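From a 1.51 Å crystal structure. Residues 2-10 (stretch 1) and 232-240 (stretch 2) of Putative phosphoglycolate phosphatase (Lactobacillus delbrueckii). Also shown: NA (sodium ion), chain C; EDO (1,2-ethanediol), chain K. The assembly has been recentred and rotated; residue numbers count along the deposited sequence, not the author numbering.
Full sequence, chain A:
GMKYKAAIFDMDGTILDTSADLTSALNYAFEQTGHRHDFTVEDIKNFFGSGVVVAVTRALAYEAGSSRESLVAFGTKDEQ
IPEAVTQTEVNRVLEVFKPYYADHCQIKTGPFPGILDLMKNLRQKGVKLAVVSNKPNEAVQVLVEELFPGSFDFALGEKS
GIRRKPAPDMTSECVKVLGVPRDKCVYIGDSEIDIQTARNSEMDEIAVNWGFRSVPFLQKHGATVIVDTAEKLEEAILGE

Stretch 1 2-10: MKYKAAIFD
Stretch 2 232-240: KLEEAILGE

Ile-237 forms the apolar centre of the contact between the N-terminal strand (residues 6-9) and the C-terminal helix (through residue 238). The two elements run at 135° between their N-to-C directions, their axes no nearer than 10.3 Å. Although its CA-to-CB bond points sideways, Ile-237 (m, t) brings CD1 to 4.2 Å from Ala-7 CB and 4.0 Å from Phe-9 CZ. Ala-7, in extended conformation (-123/120), points its CA-to-CB bond toward the helix, and its small methyl is buried against Ile-237 CD1; Ala-6 and Ile-8, which alternate with it, make no contact. Phe-9 (chi1 -62°, chi2 80°) starts sideways, but its ring reaches the helix, where Leu-233 (t, p), one turn before Ile-237, places CD2 at the ring edge, 4.2 Å from Phe-9 CE2. All four side chains are buried, as suits their hydrocarbon character.

Beyond them Lys-3 and Tyr-4 pass the end of the helix, with CA atoms 6.5 Å apart for Tyr-4 and Ile-237 and 5.9 Å for Lys-3 and Gly-239. Tyr-4 (chi1 -57°, chi2 -62°) directs its ring edge at the helix carbonyls: CD2 lies 3.3 Å from Ile-237 O.

No direct hydrogen bond crosses the contact; waters join the polar edge instead. Water 3 accepts from Tyr-4 N (3.0 Å) and donates to Ile-237 O (2.9 Å). Water 1 likewise links Lys-3 N (2.8 Å) to Leu-238 O (2.6 Å), and water 2 links Lys-3 NZ (3.1 Å) to Ala-236 O (2.8 Å). Lys-3, an exposed residue with all four chi angles t, extends its aliphatic chain past the end of the helix, its CD 3.7 Å from Gly-239 CA. Gly-239 leaves the helix with positive phi (71/18), which favours glycine; an ideal CB here would lie 3.0 Å from Lys-3 CD, a clash. The contact buries 320 Å² in total.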

# COMPACT_ATOMS: atom_id res chain seq x y z
N MSE A 2 14.85 -5.18 -22.49
CA MSE A 2 13.66 -5.11 -21.63
C MSE A 2 13.59 -3.75 -21.02
O MSE A 2 14.59 -3.26 -20.49
CB MSE A 2 13.74 -6.16 -20.52
CG MSE A 2 13.78 -7.55 -21.10
SE MSE A 2 13.87 -8.86 -19.69
CE MSE A 2 12.26 -8.36 -18.83
N LYS A 3 12.42 -3.13 -21.05
CA LYS A 3 12.27 -1.86 -20.39
C LYS A 3 12.58 -2.02 -18.89
O LYS A 3 13.36 -1.25 -18.34
CB LYS A 3 10.89 -1.24 -20.63
CG LYS A 3 10.85 0.22 -20.23
CD LYS A 3 9.55 0.91 -20.55
CE LYS A 3 9.75 2.40 -20.20
NZ LYS A 3 8.62 3.26 -20.64
N TYR A 4 11.95 -3.02 -18.25
CA TYR A 4 12.13 -3.29 -16.85
C TYR A 4 12.32 -4.79 -16.68
O TYR A 4 11.53 -5.60 -17.19
CB TYR A 4 10.95 -2.79 -16.01
CG TYR A 4 10.66 -1.32 -16.15
CD1 TYR A 4 11.61 -0.36 -15.77
CD2 TYR A 4 9.47 -0.87 -16.72
CE1 TYR A 4 11.33 1.00 -15.89
CE2 TYR A 4 9.22 0.48 -16.88
CZ TYR A 4 10.16 1.40 -16.48
OH TYR A 4 9.91 2.77 -16.62
N LYS A 5 13.38 -5.16 -15.97
CA LYS A 5 13.64 -6.54 -15.60
C LYS A 5 12.95 -6.92 -14.26
O LYS A 5 12.85 -8.09 -13.93
CB LYS A 5 15.15 -6.77 -15.50
CG LYS A 5 15.85 -6.59 -16.83
CD LYS A 5 17.35 -6.80 -16.67
CE LYS A 5 18.16 -6.39 -17.88
NZ LYS A 5 19.60 -6.25 -17.43
N ALA A 6 12.51 -5.93 -13.49
CA ALA A 6 11.80 -6.18 -12.22
C ALA A 6 10.64 -5.22 -12.07
O ALA A 6 10.78 -4.05 -12.37
CB ALA A 6 12.74 -6.09 -11.01
N ALA A 7 9.49 -5.73 -11.61
CA ALA A 7 8.29 -4.89 -11.32
C ALA A 7 7.97 -5.15 -9.87
O ALA A 7 7.76 -6.28 -9.46
CB ALA A 7 7.08 -5.28 -12.24
N ILE A 8 7.99 -4.06 -9.10
CA ILE A 8 7.82 -4.07 -7.65
C ILE A 8 6.49 -3.37 -7.38
O ILE A 8 6.32 -2.19 -7.73
CB ILE A 8 8.96 -3.33 -6.96
CG1 ILE A 8 10.31 -3.90 -7.38
CG2 ILE A 8 8.81 -3.44 -5.44
CD1 ILE A 8 11.49 -2.99 -6.84
N PHE A 9 5.54 -4.12 -6.79
CA PHE A 9 4.17 -3.66 -6.59
C PHE A 9 3.89 -3.37 -5.11
O PHE A 9 4.29 -4.12 -4.20
CB PHE A 9 3.17 -4.74 -6.98
CG PHE A 9 3.21 -5.14 -8.42
CD1 PHE A 9 4.17 -6.01 -8.89
CD2 PHE A 9 2.34 -4.57 -9.32
CE1 PHE A 9 4.20 -6.36 -10.22
CE2 PHE A 9 2.37 -4.96 -10.66
CZ PHE A 9 3.31 -5.83 -11.09
N ASP A 10 3.17 -2.29 -4.89
CA ASP A 10 2.42 -2.12 -3.62
C ASP A 10 1.26 -3.15 -3.60
O ASP A 10 0.92 -3.75 -4.63
CB ASP A 10 1.87 -0.71 -3.51
CG ASP A 10 1.31 -0.40 -2.14
OD1 ASP A 10 1.78 -0.93 -1.11
OD2 ASP A 10 0.35 0.38 -2.10
N LYS A 232 -3.31 -2.31 -19.61
CA LYS A 232 -2.51 -1.10 -19.80
C LYS A 232 -1.29 -1.06 -18.89
O LYS A 232 -0.22 -0.62 -19.29
CB LYS A 232 -3.37 0.16 -19.65
CG LYS A 232 -4.39 0.36 -20.80
CD LYS A 232 -3.86 -0.17 -22.18
CE LYS A 232 -4.95 -0.30 -23.26
NZ LYS A 232 -4.78 -1.54 -24.11
N LEU A 233 -1.44 -1.58 -17.70
CA LEU A 233 -0.33 -1.71 -16.76
C LEU A 233 0.71 -2.67 -17.32
O LEU A 233 1.91 -2.35 -17.28
CB LEU A 233 -0.83 -2.16 -15.37
CG LEU A 233 0.21 -2.48 -14.32
CD1 LEU A 233 1.18 -1.30 -14.16
CD2 LEU A 233 -0.46 -2.84 -12.99
N GLU A 234 0.26 -3.81 -17.89
CA GLU A 234 1.20 -4.73 -18.56
C GLU A 234 1.98 -4.00 -19.69
O GLU A 234 3.22 -4.09 -19.81
CB GLU A 234 0.44 -5.92 -19.17
CG GLU A 234 1.36 -7.00 -19.75
CD GLU A 234 0.64 -8.26 -20.23
OE1 GLU A 234 -0.34 -8.71 -19.58
OE2 GLU A 234 1.10 -8.82 -21.24
N GLU A 235 1.26 -3.27 -20.52
CA GLU A 235 1.90 -2.52 -21.60
C GLU A 235 2.91 -1.49 -21.08
O GLU A 235 4.00 -1.33 -21.65
CB GLU A 235 0.83 -1.86 -22.48
CG GLU A 235 -0.05 -2.89 -23.17
CD GLU A 235 -1.21 -2.27 -23.92
OE1 GLU A 235 -1.21 -1.03 -24.11
OE2 GLU A 235 -2.12 -3.04 -24.32
N ALA A 236 2.59 -0.84 -19.95
CA ALA A 236 3.48 0.14 -19.33
C ALA A 236 4.75 -0.53 -18.83
O ALA A 236 5.87 0.01 -18.98
CB ALA A 236 2.80 0.86 -18.20
N ILE A 237 4.60 -1.72 -18.24
CA ILE A 237 5.76 -2.41 -17.69
C ILE A 237 6.64 -2.93 -18.83
O ILE A 237 7.87 -2.90 -18.71
CB ILE A 237 5.34 -3.55 -16.70
CG1 ILE A 237 4.73 -2.97 -15.43
CG2 ILE A 237 6.56 -4.45 -16.35
CD1 ILE A 237 3.92 -3.94 -14.61
N LEU A 238 6.04 -3.37 -19.94
CA LEU A 238 6.77 -3.96 -21.08
C LEU A 238 7.26 -2.90 -22.07
O LEU A 238 8.09 -3.17 -22.92
CB LEU A 238 5.90 -5.01 -21.80
CG LEU A 238 5.53 -6.24 -20.95
CD1 LEU A 238 4.55 -7.14 -21.73
CD2 LEU A 238 6.76 -7.00 -20.46
N GLY A 239 6.77 -1.67 -21.91
CA GLY A 239 7.08 -0.57 -22.82
C GLY A 239 6.44 -0.70 -24.19
O GLY A 239 6.87 -0.05 -25.16
N GLU A 240 5.40 -1.53 -24.28
CA GLU A 240 4.64 -1.68 -25.51
C GLU A 240 3.50 -0.63 -25.54
O GLU A 240 2.93 -0.29 -26.60
CB GLU A 240 4.15 -3.13 -25.69
CG GLU A 240 3.53 -3.81 -24.49
OXT GLU A 240 3.11 -0.05 -24.51
NA NA C . -1.47 1.28 -1.60
C1 EDO K . -4.76 -8.46 -17.86
O1 EDO K . -5.46 -9.26 -18.82
C2 EDO K . -3.26 -8.64 -18.08
O2 EDO K . -2.84 -8.02 -19.30
O HOH W 1 10.53 -4.06 -22.92
O HOH W 2 6.09 2.79 -19.00
O HOH W 3 9.80 -4.95 -19.19
O HOH W 4 0.15 3.40 -1.22